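Local atomic coordinates of 2-methyl-aconitate isomerase (Shewanella oneidensis, PDB entry 5K87), a protein that catalyses the cis-trans isomerization of 2-methyl-aconitate, by base-catalysed proton abstraction coupled with rotation about the C2-C3 bond, in propionate breakdown through the 2-methylcitrate cycle. Residues F255-R259 with R278-I284; R214-T218 with F228-L234; D104-N108 with Q143-G147. The protein carries 1 engineered substitution. One frame throughout, in Å; residues are numbered along the deposited sequence. Where two conformers were deposited one is given.

Contact 1 of 3, residues F255-R259 with R278-I284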
ATOM      1  N   PHE A 255       8.463  12.289 -19.651  1.00 15.07           N
ATOM      2  CA  PHE A 255       7.123  12.764 -19.317  1.00 15.08           C
ATOM      3  C   PHE A 255       7.169  13.994 -18.427  1.00 13.76           C
ATOM      4  O   PHE A 255       6.399  14.931 -18.626  1.00 14.92           O
ATOM      5  CB  PHE A 255       6.307  11.676 -18.623  1.00 15.39           C
ATOM      6  CG  PHE A 255       5.631  10.729 -19.565  1.00 13.37           C
ATOM      7  CD1 PHE A 255       4.626  11.171 -20.409  1.00 15.54           C
ATOM      8  CD2 PHE A 255       5.966   9.390 -19.574  1.00 16.02           C
ATOM      9  CE1 PHE A 255       3.992  10.294 -21.267  1.00 19.07           C
ATOM     10  CE2 PHE A 255       5.334   8.505 -20.424  1.00 17.55           C
ATOM     11  CZ  PHE A 255       4.349   8.958 -21.279  1.00 17.65           C
ATOM     12  N   GLU A 256       8.078  13.997 -17.459  1.00 14.61           N
ATOM     13  CA  GLU A 256       8.157  15.120 -16.542  1.00 15.31           C
ATOM     14  C   GLU A 256       8.592  16.411 -17.241  1.00 13.87           C
ATOM     15  O   GLU A 256       8.066  17.480 -16.944  1.00 15.05           O
ATOM     16  CB  GLU A 256       9.032  14.790 -15.329  1.00 16.21           C
ATOM     17  CG  GLU A 256       9.169  15.948 -14.328  1.00 17.97           C
ATOM     18  CD  GLU A 256       7.842  16.478 -13.774  1.00 16.98           C
ATOM     19  OE1 GLU A 256       6.792  15.803 -13.861  1.00 17.65           O
ATOM     20  OE2 GLU A 256       7.856  17.596 -13.225  1.00 20.34           O
ATOM     21  N   THR A 257       9.554  16.308 -18.157  0.78 16.10           N
ATOM     22  CA  THR A 257       9.999  17.482 -18.907  0.78 16.81           C
ATOM     23  C   THR A 257       8.873  18.024 -19.788  0.78 15.61           C
ATOM     24  O   THR A 257       8.668  19.231 -19.868  0.78 16.77           O
ATOM     25  CB  THR A 257      11.256  17.187 -19.755  0.78 17.93           C
ATOM     26  OG1 THR A 257      12.305  16.703 -18.904  0.78 20.31           O
ATOM     27  CG2 THR A 257      11.727  18.456 -20.451  0.78 19.92           C
ATOM     28  N   ILE A 258       8.130  17.128 -20.429  1.00 13.89           N
ATOM     29  CA  ILE A 258       7.001  17.536 -21.250  1.00 15.10           C
ATOM     30  C   ILE A 258       5.922  18.193 -20.379  1.00 14.67           C
ATOM     31  O   ILE A 258       5.368  19.232 -20.745  1.00 14.42           O
ATOM     32  CB  ILE A 258       6.421  16.368 -22.058  1.00 14.23           C
ATOM     33  CG1 ILE A 258       7.489  15.788 -22.993  1.00 17.05           C
ATOM     34  CG2 ILE A 258       5.239  16.851 -22.870  1.00 17.63           C
ATOM     35  CD1 ILE A 258       7.112  14.454 -23.614  1.00 17.80           C
ATOM     36  N   ARG A 259       5.645  17.596 -19.218  1.00 13.60           N
ATOM     37  CA  ARG A 259       4.663  18.145 -18.286  1.00 14.28           C
ATOM     38  C   ARG A 259       5.052  19.563 -17.848  1.00 14.18           C
ATOM     39  O   ARG A 259       4.213  20.458 -17.797  1.00 13.71           O
ATOM     40  CB  ARG A 259       4.494  17.231 -17.069  1.00 13.42           C
ATOM     41  CG  ARG A 259       3.287  17.574 -16.196  1.00 13.46           C
ATOM     42  CD  ARG A 259       3.293  16.783 -14.879  1.00 12.61           C
ATOM     43  NE  ARG A 259       4.339  17.268 -13.988  1.00 13.35           N
ATOM     44  CZ  ARG A 259       4.186  18.261 -13.121  1.00 13.26           C
ATOM     45  NH1 ARG A 259       3.018  18.872 -12.958  1.00 13.84           N
ATOM     46  NH2 ARG A 259       5.222  18.639 -12.392  1.00 14.12           N
ATOM     47  N   ARG A 278       5.767  21.753  -8.043  1.00 15.98           N
ATOM     48  CA  ARG A 278       4.356  21.704  -8.420  1.00 17.47           C
ATOM     49  C   ARG A 278       4.101  20.404  -9.186  1.00 14.90           C
ATOM     50  O   ARG A 278       3.990  20.404 -10.413  1.00 15.71           O
ATOM     51  CB  ARG A 278       4.019  22.920  -9.289  1.00 20.47           C
ATOM     52  CG  ARG A 278       2.538  23.127  -9.571  1.00 22.94           C
ATOM     53  CD  ARG A 278       2.327  24.061 -10.757  1.00 26.79           C
ATOM     54  NE  ARG A 278       0.912  24.309 -11.015  1.00 29.86           N
ATOM     55  CZ  ARG A 278       0.278  25.426 -10.672  1.00 37.10           C
ATOM     56  NH1 ARG A 278      -1.013  25.567 -10.937  1.00 38.15           N
ATOM     57  NH2 ARG A 278       0.939  26.404 -10.070  1.00 36.83           N
ATOM     58  N   GLN A 279       4.005  19.303  -8.452  1.00 15.84           N
ATOM     59  CA  GLN A 279       3.934  17.971  -9.051  0.66 14.72           C
ATOM     60  C   GLN A 279       2.517  17.508  -9.370  1.00 15.10           C
ATOM     61  O   GLN A 279       2.311  16.667 -10.237  1.00 14.56           O
ATOM     62  CB  GLN A 279       4.602  16.943  -8.135  0.66 14.84           C
ATOM     63  CG  GLN A 279       6.123  17.039  -8.094  0.66 16.83           C
ATOM     64  CD  GLN A 279       6.778  16.548  -9.371  0.66 18.85           C
ATOM     65  OE1 GLN A 279       6.635  15.382  -9.751  0.66 20.24           O
ATOM     66  NE2 GLN A 279       7.497  17.437 -10.045  0.66 18.00           N
ATOM     67  N   HIS A 280       1.544  18.051  -8.655  1.00 14.66           N
ATOM     68  CA  HIS A 280       0.172  17.546  -8.686  1.00 15.94           C
ATOM     69  C   HIS A 280      -0.609  18.074  -9.877  1.00 16.58           C
ATOM     70  O   HIS A 280      -1.424  17.367 -10.455  1.00 16.08           O
ATOM     71  CB  HIS A 280      -0.469  17.942  -7.355  1.00 17.26           C
ATOM     72  CG  HIS A 280      -1.859  17.437  -7.126  1.00 15.32           C
ATOM     73  ND1 HIS A 280      -2.346  16.238  -7.613  1.00 17.02           N
ATOM     74  CD2 HIS A 280      -2.855  17.966  -6.377  1.00 15.31           C
ATOM     75  CE1 HIS A 280      -3.592  16.074  -7.201  1.00 16.53           C
ATOM     76  NE2 HIS A 280      -3.922  17.110  -6.447  1.00 16.68           N
ATOM     77  N   THR A 281      -0.344  19.311 -10.260  1.00 15.70           N
ATOM     78  CA  THR A 281      -0.998  19.896 -11.419  1.00 16.07           C
ATOM     79  C   THR A 281       0.050  20.629 -12.249  1.00 17.16           C
ATOM     80  O   THR A 281       1.011  21.166 -11.694  1.00 18.27           O
ATOM     81  CB  THR A 281      -2.125  20.870 -10.988  1.00 20.38           C
ATOM     82  OG1 THR A 281      -1.595  21.848 -10.083  1.00 27.95           O
ATOM     83  CG2 THR A 281      -3.248  20.135 -10.284  1.00 20.50           C
ATOM     84  N   PRO A 282      -0.088  20.623 -13.581  1.00 14.62           N
ATOM     85  CA  PRO A 282      -1.089  19.888 -14.358  1.00 15.42           C
ATOM     86  C   PRO A 282      -0.752  18.406 -14.418  1.00 14.86           C
ATOM     87  O   PRO A 282       0.376  18.001 -14.104  1.00 15.28           O
ATOM     88  CB  PRO A 282      -0.936  20.490 -15.756  1.00 15.71           C
ATOM     89  CG  PRO A 282       0.531  20.843 -15.833  1.00 15.96           C
ATOM     90  CD  PRO A 282       0.846  21.360 -14.451  1.00 16.78           C
ATOM     91  N   LYS A 283      -1.728  17.605 -14.825  1.00 13.10           N
ATOM     92  CA  LYS A 283      -1.492  16.207 -15.150  1.00 13.22           C
ATOM     93  C   LYS A 283      -1.052  16.088 -16.606  1.00 12.72           C
ATOM     94  O   LYS A 283      -1.323  16.980 -17.426  1.00 14.88           O
ATOM     95  CB  LYS A 283      -2.782  15.409 -14.939  1.00 14.19           C
ATOM     96  CG  LYS A 283      -3.333  15.501 -13.517  1.00 13.66           C
ATOM     97  CD  LYS A 283      -2.377  14.925 -12.476  1.00 12.66           C
ATOM     98  CE  LYS A 283      -3.006  14.893 -11.087  1.00 13.99           C
ATOM     99  NZ  LYS A 283      -2.010  14.462 -10.050  1.00 15.37           N
ATOM    100  N   ILE A 284      -0.379  14.989 -16.929  1.00 13.31           N
ATOM    101  CA  ILE A 284      -0.051  14.663 -18.311  1.00 13.73           C
ATOM    102  C   ILE A 284      -0.597  13.281 -18.662  1.00 12.52           C
ATOM    103  O   ILE A 284      -0.562  12.354 -17.843  1.00 13.77           O
ATOM    104  CB  ILE A 284       1.474  14.769 -18.581  1.00 14.49           C
ATOM    105  CG1 ILE A 284       1.794  14.559 -20.063  1.00 16.74           C
ATOM    106  CG2 ILE A 284       2.278  13.847 -17.662  1.00 16.09           C
ATOM    107  CD1 ILE A 284       3.182  15.051 -20.443  1.00 18.27           C
TER

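Contact 2 of 3, residues R214-T218 with F228-L234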
ATOM      1  N   ARG A 214       8.949  17.687 -30.509  1.00 27.91           N
ATOM      2  CA  ARG A 214       7.800  18.546 -30.729  1.00 25.96           C
ATOM      3  C   ARG A 214       6.585  17.645 -30.599  1.00 31.42           C
ATOM      4  O   ARG A 214       6.534  16.575 -31.205  1.00 30.77           O
ATOM      5  CB  ARG A 214       7.841  19.194 -32.119  1.00 31.94           C
ATOM      6  CG  ARG A 214       8.697  20.456 -32.203  1.00 39.79           C
ATOM      7  CD  ARG A 214       8.575  21.131 -33.568  1.00 37.33           C
ATOM      8  N   PHE A 215       5.618  18.067 -29.790  1.00 25.63           N
ATOM      9  CA  PHE A 215       4.461  17.228 -29.502  1.00 25.28           C
ATOM     10  C   PHE A 215       3.163  18.006 -29.699  1.00 21.87           C
ATOM     11  O   PHE A 215       2.964  19.050 -29.088  1.00 23.54           O
ATOM     12  CB  PHE A 215       4.547  16.681 -28.066  1.00 23.63           C
ATOM     13  CG  PHE A 215       5.847  15.990 -27.756  1.00 23.12           C
ATOM     14  CD1 PHE A 215       6.025  14.647 -28.053  1.00 25.34           C
ATOM     15  CD2 PHE A 215       6.897  16.684 -27.171  1.00 19.97           C
ATOM     16  CE1 PHE A 215       7.223  14.012 -27.775  1.00 27.27           C
ATOM     17  CE2 PHE A 215       8.094  16.052 -26.891  1.00 20.78           C
ATOM     18  CZ  PHE A 215       8.259  14.715 -27.195  1.00 24.17           C
ATOM     19  N   ASN A 216       2.292  17.513 -30.576  1.00 27.26           N
ATOM     20  CA  ASN A 216       0.936  18.038 -30.622  1.00 23.85           C
ATOM     21  C   ASN A 216       0.288  17.753 -29.283  1.00 19.37           C
ATOM     22  O   ASN A 216       0.446  16.666 -28.734  1.00 22.25           O
ATOM     23  CB  ASN A 216       0.118  17.408 -31.747  1.00 27.25           C
ATOM     24  CG  ASN A 216       0.299  18.127 -33.068  1.00 34.21           C
ATOM     25  OD1 ASN A 216      -0.228  19.221 -33.270  1.00 46.08           O
ATOM     26  ND2 ASN A 216       1.039  17.513 -33.976  1.00 38.87           N
ATOM     27  N   ALA A 217      -0.414  18.742 -28.755  1.00 18.39           N
ATOM     28  CA  ALA A 217      -1.001  18.605 -27.435  1.00 16.59           C
ATOM     29  C   ALA A 217      -2.298  19.369 -27.337  1.00 18.22           C
ATOM     30  O   ALA A 217      -2.453  20.434 -27.938  1.00 21.39           O
ATOM     31  CB  ALA A 217      -0.026  19.095 -26.377  1.00 17.68           C
ATOM     32  N   THR A 218      -3.237  18.819 -26.577  1.00 15.12           N
ATOM     33  CA  THR A 218      -4.380  19.590 -26.133  1.00 14.39           C
ATOM     34  C   THR A 218      -4.202  19.874 -24.654  1.00 15.72           C
ATOM     35  O   THR A 218      -4.004  18.958 -23.852  1.00 14.96           O
ATOM     36  CB  THR A 218      -5.709  18.859 -26.358  1.00 14.53           C
ATOM     37  OG1 THR A 218      -6.001  18.846 -27.758  1.00 15.40           O
ATOM     38  CG2 THR A 218      -6.833  19.575 -25.628  1.00 16.92           C
ATOM     39  N   PHE A 228      -2.815  16.644 -22.837  1.00 13.35           N
ATOM     40  CA  PHE A 228      -2.993  15.417 -23.600  1.00 13.04           C
ATOM     41  C   PHE A 228      -2.081  15.418 -24.826  1.00 14.61           C
ATOM     42  O   PHE A 228      -2.072  16.380 -25.594  1.00 15.82           O
ATOM     43  CB  PHE A 228      -4.434  15.301 -24.107  1.00 13.61           C
ATOM     44  CG  PHE A 228      -5.453  15.081 -23.029  1.00 12.96           C
ATOM     45  CD1 PHE A 228      -5.602  13.833 -22.443  1.00 14.28           C
ATOM     46  CD2 PHE A 228      -6.289  16.108 -22.630  1.00 14.26           C
ATOM     47  CE1 PHE A 228      -6.555  13.617 -21.466  1.00 14.07           C
ATOM     48  CE2 PHE A 228      -7.241  15.902 -21.654  1.00 14.95           C
ATOM     49  CZ  PHE A 228      -7.376  14.654 -21.071  1.00 14.57           C
ATOM     50  N   ILE A 229      -1.328  14.348 -25.017  0.58 14.25           N
ATOM     51  CA  ILE A 229      -0.516  14.210 -26.218  0.58 15.05           C
ATOM     52  C   ILE A 229      -0.851  12.883 -26.886  0.58 15.90           C
ATOM     53  O   ILE A 229      -1.444  12.005 -26.266  0.58 16.18           O
ATOM     54  CB  ILE A 229       0.982  14.321 -25.888  0.58 17.65           C
ATOM     55  CG1 ILE A 229       1.350  13.343 -24.772  0.58 15.62           C
ATOM     56  CG2 ILE A 229       1.329  15.753 -25.472  0.58 18.51           C
ATOM     57  CD1 ILE A 229       2.703  13.622 -24.146  0.58 24.66           C
ATOM     58  N   ASN A 230      -0.518  12.747 -28.162  1.00 15.88           N
ATOM     59  CA  ASN A 230      -0.779  11.509 -28.874  1.00 15.95           C
ATOM     60  C   ASN A 230       0.239  10.440 -28.495  1.00 16.99           C
ATOM     61  O   ASN A 230       1.448  10.692 -28.511  1.00 17.41           O
ATOM     62  CB  ASN A 230      -0.753  11.720 -30.383  1.00 20.03           C
ATOM     63  CG  ASN A 230      -1.953  12.498 -30.885  1.00 22.11           C
ATOM     64  OD1 ASN A 230      -3.037  12.441 -30.303  1.00 21.04           O
ATOM     65  ND2 ASN A 230      -1.762  13.237 -31.974  1.00 26.16           N
ATOM     66  N   ALA A 231      -0.248   9.246 -28.166  1.00 16.15           N
ATOM     67  CA  ALA A 231       0.619   8.133 -27.799  1.00 14.68           C
ATOM     68  C   ALA A 231       1.733   7.913 -28.828  1.00 16.09           C
ATOM     69  O   ALA A 231       2.897   7.708 -28.466  1.00 16.59           O
ATOM     70  CB  ALA A 231      -0.196   6.863 -27.630  1.00 16.17           C
ATOM     71  N   GLU A 232       1.385   7.965 -30.112  0.95 16.40           N
ATOM     72  CA  GLU A 232       2.347   7.639 -31.163  0.95 17.86           C
ATOM     73  C   GLU A 232       3.515   8.616 -31.219  0.95 18.13           C
ATOM     74  O   GLU A 232       4.612   8.242 -31.628  0.95 20.28           O
ATOM     75  CB  GLU A 232       1.666   7.540 -32.533  0.95 20.75           C
ATOM     76  CG  GLU A 232       1.149   8.855 -33.083  0.95 30.51           C
ATOM     77  CD  GLU A 232       0.582   8.711 -34.486  0.95 41.61           C
ATOM     78  OE1 GLU A 232       0.618   7.587 -35.028  0.95 42.56           O
ATOM     79  OE2 GLU A 232       0.102   9.719 -35.044  0.95 47.67           O
ATOM     80  N   ASP A 233       3.291   9.857 -30.793  1.00 17.50           N
ATOM     81  CA  ASP A 233       4.362  10.851 -30.759  1.00 19.38           C
ATOM     82  C   ASP A 233       5.416  10.530 -29.701  1.00 20.26           C
ATOM     83  O   ASP A 233       6.504  11.106 -29.701  1.00 22.54           O
ATOM     84  CB  ASP A 233       3.795  12.255 -30.536  1.00 22.50           C
ATOM     85  CG  ASP A 233       2.961  12.738 -31.707  1.00 26.13           C
ATOM     86  OD1 ASP A 233       3.046  12.132 -32.800  1.00 28.24           O
ATOM     87  OD2 ASP A 233       2.224  13.730 -31.535  1.00 27.79           O
ATOM     88  N   LEU A 234       5.080   9.612 -28.801  1.00 19.67           N
ATOM     89  CA  LEU A 234       5.990   9.157 -27.760  1.00 19.27           C
ATOM     90  C   LEU A 234       6.489   7.743 -28.028  1.00 19.82           C
ATOM     91  O   LEU A 234       7.248   7.187 -27.231  1.00 25.80           O
ATOM     92  CB  LEU A 234       5.279   9.183 -26.406  1.00 22.18           C
ATOM     93  CG  LEU A 234       4.723  10.528 -25.949  1.00 26.56           C
ATOM     94  CD1 LEU A 234       3.715  10.325 -24.829  0.42 19.89           C
ATOM     95  CD2 LEU A 234       5.857  11.432 -25.502  0.91 30.03           C
TER

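Contact 3 of 3, residues D104-N108 with Q143-G147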
ATOM      1  N   ASP A 104      -0.212  18.727  -0.995  1.00 11.54           N
ATOM      2  CA  ASP A 104      -0.643  19.590  -2.085  1.00 13.01           C
ATOM      3  C   ASP A 104      -2.153  19.776  -2.056  1.00 12.48           C
ATOM      4  O   ASP A 104      -2.908  18.800  -2.091  1.00 12.95           O
ATOM      5  CB  ASP A 104      -0.216  19.001  -3.419  1.00 13.48           C
ATOM      6  CG  ASP A 104      -0.258  20.013  -4.529  1.00 14.77           C
ATOM      7  OD1 ASP A 104      -1.357  20.514  -4.826  1.00 14.90           O
ATOM      8  OD2 ASP A 104       0.802  20.300  -5.117  1.00 15.89           O
ATOM      9  N   TRP A 105      -2.581  21.034  -1.986  1.00 12.51           N
ATOM     10  CA  TRP A 105      -3.991  21.398  -1.900  1.00 13.31           C
ATOM     11  C   TRP A 105      -4.498  22.071  -3.178  1.00 13.84           C
ATOM     12  O   TRP A 105      -5.547  22.720  -3.164  1.00 14.20           O
ATOM     13  CB  TRP A 105      -4.226  22.335  -0.704  1.00 14.40           C
ATOM     14  CG  TRP A 105      -3.785  21.753   0.597  1.00 14.16           C
ATOM     15  CD1 TRP A 105      -2.574  21.935   1.212  1.00 14.32           C
ATOM     16  CD2 TRP A 105      -4.537  20.869   1.445  1.00 13.64           C
ATOM     17  NE1 TRP A 105      -2.532  21.224   2.384  1.00 14.57           N
ATOM     18  CE2 TRP A 105      -3.723  20.564   2.553  1.00 13.99           C
ATOM     19  CE3 TRP A 105      -5.824  20.321   1.382  1.00 13.73           C
ATOM     20  CZ2 TRP A 105      -4.147  19.730   3.583  1.00 14.53           C
ATOM     21  CZ3 TRP A 105      -6.243  19.486   2.404  1.00 14.58           C
ATOM     22  CH2 TRP A 105      -5.408  19.198   3.491  1.00 13.96           C
ATOM     23  N   SER A 106      -3.777  21.918  -4.282  1.00 14.46           N
ATOM     24  CA  SER A 106      -4.124  22.624  -5.515  1.00 14.31           C
ATOM     25  C   SER A 106      -5.197  21.950  -6.373  1.00 16.29           C
ATOM     26  O   SER A 106      -5.655  22.539  -7.353  1.00 15.91           O
ATOM     27  CB  SER A 106      -2.869  22.876  -6.363  1.00 16.59           C
ATOM     28  OG  SER A 106      -2.368  21.682  -6.933  1.00 16.27           O
ATOM     29  N   GLY A 107      -5.601  20.734  -6.028  1.00 13.87           N
ATOM     30  CA  GLY A 107      -6.530  20.012  -6.874  1.00 15.07           C
ATOM     31  C   GLY A 107      -7.613  19.252  -6.140  1.00 12.63           C
ATOM     32  O   GLY A 107      -7.584  19.095  -4.913  1.00 13.53           O
ATOM     33  N   ASN A 108      -8.571  18.764  -6.911  1.00 12.83           N
ATOM     34  CA  ASN A 108      -9.610  17.871  -6.424  1.00 13.33           C
ATOM     35  C   ASN A 108      -9.136  16.421  -6.537  1.00 13.09           C
ATOM     36  O   ASN A 108      -8.118  16.132  -7.177  1.00 13.04           O
ATOM     37  CB  ASN A 108     -10.865  18.111  -7.280  1.00 12.77           C
ATOM     38  CG  ASN A 108     -12.056  17.284  -6.859  1.00 13.36           C
ATOM     39  OD1 ASN A 108     -12.208  16.920  -5.693  1.00 13.26           O
ATOM     40  ND2 ASN A 108     -12.933  17.007  -7.815  1.00 14.02           N
ATOM     41  N   GLN A 143     -16.395  21.919  -3.706  1.00 11.86           N
ATOM     42  CA  GLN A 143     -15.007  21.510  -3.828  1.00 12.50           C
ATOM     43  C   GLN A 143     -14.172  22.746  -3.534  1.00 12.55           C
ATOM     44  O   GLN A 143     -14.072  23.648  -4.366  1.00 13.06           O
ATOM     45  CB  GLN A 143     -14.731  20.948  -5.224  1.00 12.47           C
ATOM     46  CG  GLN A 143     -13.738  19.789  -5.218  1.00 12.08           C
ATOM     47  CD  GLN A 143     -12.444  20.167  -4.535  1.00 12.35           C
ATOM     48  OE1 GLN A 143     -11.943  21.277  -4.704  1.00 13.39           O
ATOM     49  NE2 GLN A 143     -11.907  19.259  -3.728  1.00 13.02           N
ATOM     50  N   ALA A 144     -13.605  22.799  -2.336  1.00 12.98           N
ATOM     51  CA  ALA A 144     -12.962  24.005  -1.854  1.00 13.90           C
ATOM     52  C   ALA A 144     -11.529  24.194  -2.336  1.00 13.91           C
ATOM     53  O   ALA A 144     -10.989  25.295  -2.216  1.00 17.14           O
ATOM     54  CB  ALA A 144     -13.033  24.065  -0.329  1.00 14.08           C
ATOM     55  N   ASN A 145     -10.906  23.151  -2.876  1.00 13.57           N
ATOM     56  CA  ASN A 145      -9.591  23.324  -3.498  1.00 14.33           C
ATOM     57  C   ASN A 145      -9.681  24.168  -4.761  1.00 14.56           C
ATOM     58  O   ASN A 145      -8.813  25.005  -5.015  1.00 16.15           O
ATOM     59  CB  ASN A 145      -8.965  21.980  -3.891  1.00 12.71           C
ATOM     60  CG  ASN A 145      -8.771  21.038  -2.716  1.00 13.73           C
ATOM     61  OD1 ASN A 145      -9.675  20.265  -2.374  1.00 13.51           O
ATOM     62  ND2 ASN A 145      -7.586  21.069  -2.109  1.00 13.43           N
ATOM     63  N   ILE A 146     -10.706  23.906  -5.566  1.00 13.21           N
ATOM     64  CA  ILE A 146     -10.809  24.483  -6.907  1.00 15.30           C
ATOM     65  C   ILE A 146     -12.036  25.384  -7.097  1.00 14.73           C
ATOM     66  O   ILE A 146     -12.190  26.010  -8.153  1.00 16.04           O
ATOM     67  CB  ILE A 146     -10.794  23.383  -7.994  1.00 14.62           C
ATOM     68  CG1 ILE A 146     -12.047  22.514  -7.911  1.00 15.33           C
ATOM     69  CG2 ILE A 146      -9.535  22.532  -7.872  1.00 18.36           C
ATOM     70  CD1 ILE A 146     -12.160  21.480  -9.025  1.00 16.98           C
ATOM     71  N   GLY A 147     -12.894  25.476  -6.089  1.00 14.20           N
ATOM     72  CA  GLY A 147     -14.047  26.362  -6.160  1.00 14.14           C
ATOM     73  C   GLY A 147     -15.081  25.923  -7.184  1.00 15.87           C
ATOM     74  O   GLY A 147     -15.499  26.719  -8.038  1.00 15.66           O
TER
HETATM   75  O   HOH W   1      -6.207  25.531  -2.975  1.00 41.53           O

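Contact 1 of 3, residues F255-R259 with R278-I284
Arg259 reaches out of helix 249-266 and lays its guanidinium against the backbone carbonyls that precede strand 283-288. Its NH1 and NH2 converge end-on on one acceptor, the oxygen of Arg278, with NH2 to Arg278 O at 2.9 Å. NH1 gives a second, straighter bond (165°) to Pro282 O at 3.0 Å, met on a carbonyl lone pair and close to the guanidinium plane. One helical turn back, Glu256 takes the side-on edge in a salt bridge, Arg259 NE to Glu256 OE1 at 2.9 Å and Arg259 NH2 to Glu256 OE2 at 3.0 Å. Held along these edges, the group can hardly rotate, and the carboxylate probably balances its buried charge. Gln279 O lies over one guanidinium face. In one of its two conformers, Gln279 NE2, which also bonds Ala275 O, meets Glu256 OE2 from above the carboxylate plane, 3.2 Å away.

Farther along, the contact turns apolar. Ile284 has CG1 anti to its backbone N (chi1 -174°), which extends CD1 to the helix, 3.7 Å from Ile258 CG2 and 4.1 Å from Phe255 CD1, at the edge of that ring. Ile284 CG2 lies against the aliphatic start of Arg259. Lys283, one residue back, heads away from the helix to bond Ser314 OG and His280 ND1; the helix packs on one side of a strand whose other side supplies a substrate-binding lysine.

Contact 2 of 3, residues R214-T218 with F228-L234
Phe228 and Thr218 pair across a beta hairpin formed by strands 213-221 and 225-230, and beyond them the two strands part to make a wedge that side chains fill. Thr218 and Phe228 are an antiparallel hydrogen-bonded pair: Phe228 N to Thr218 O measures 2.8 Å and is almost straight (175°), while Thr218 N to Phe228 O is 2.9 Å. Their side chains lie on one face of the hairpin, where Phe228 meets Val341 of helix 340-344 and Thr218 OG1 bonds Leu203 O.

On the other face Ala217 is the shallow spot. Its CB receives CG2 of Ile229 at 3.7 Å, in one of the two conformers of that isoleucine, and CB of Phe215 borders the same methyl. Past Asn230 the chain leaves the strand and coils into a short 3-10 segment, and the bulk of Phe215 occupies the widening gap. With CG anti to the carbonyl carbon (chi1 -53°), the phenyl reaches across to this coil. Asp233 O sits at the ring edge, 3.6 Å from Phe215 CE1, and the Asp233 side chain runs alongside the phenyl, pointing the other way. Leu234 lies roughly perpendicular to Phe215 and brings CD2 obliquely to CE1, at 3.7 Å. Both Phe215 and Leu234 are covered in turn by Ile258 of helix 249-266. Where the strands diverge, the buried Asn216 O has no polar partner in the model and, in this conformer of Ile229, faces the methyl Ile229 CG2 at 3.5 Å.

Contact 3 of 3, residues D104-N108 with Q143-G147
Asn145 brings its carboxamide up to the edge of the Trp105 indole, whose NE1 bonds Asp46 OD1, the two planes nearly coplanar (9° apart). From there Asn145 ND2 donates to Trp105 O at 2.8 Å, along an almost straight line that comes down from above the carbonyl plane and not on a lone pair. A water also donates to Trp105 O and, weakly, to Asn145 O. The other end of the amide is held too: Gln143 NE2 bonds Asn145 OD1 at 2.8 Å, and Phe93 N bonds the same oxygen, which fixes the flip of the group.

Asn145 lies in the turn of the hairpin formed by strands 135-143 and 148-157, while across from it an Asx turn, Ser106 N to Asp104 OD1 at 2.9 Å, shapes the loop that leads to Cys109, a probable catalytic residue. A bend about CB-CG (chi2 -55°) lays Gln143 slantwise across Asn108 with the amide planes 43° apart, and Gln143 CG comes within 3.4 Å of Asn108 CG. Gln143 OE1 turns back on its own loop to accept from Ile146 N at 3.0 Å. Ile146 then reaches over, its CD1 4.0 Å from Asn108 CB.

How the contacts relate
Contact 3 comes first along the chain, then contact 2 and last contact 1. Contacts 1 and 2 are neighbours, their centres about 14 Å apart: strands 225-230 and 283-288 run side by side in one sheet, and helix 249-266 packs on Ile284 of the one contact and on Phe215 and Leu234 of the other. Contact 3 belongs to other strands, its centre about 17 Å from that of contact 1, yet Thr281 OG1 and Ser106 OG meet at 3.2 Å, a probable hydrogen bond. The loops before Lys283 and Cys109 are thereby joined near the bound malonate; contact 2 is farther off, its Phe228 side chain about 12 Å from the ligand.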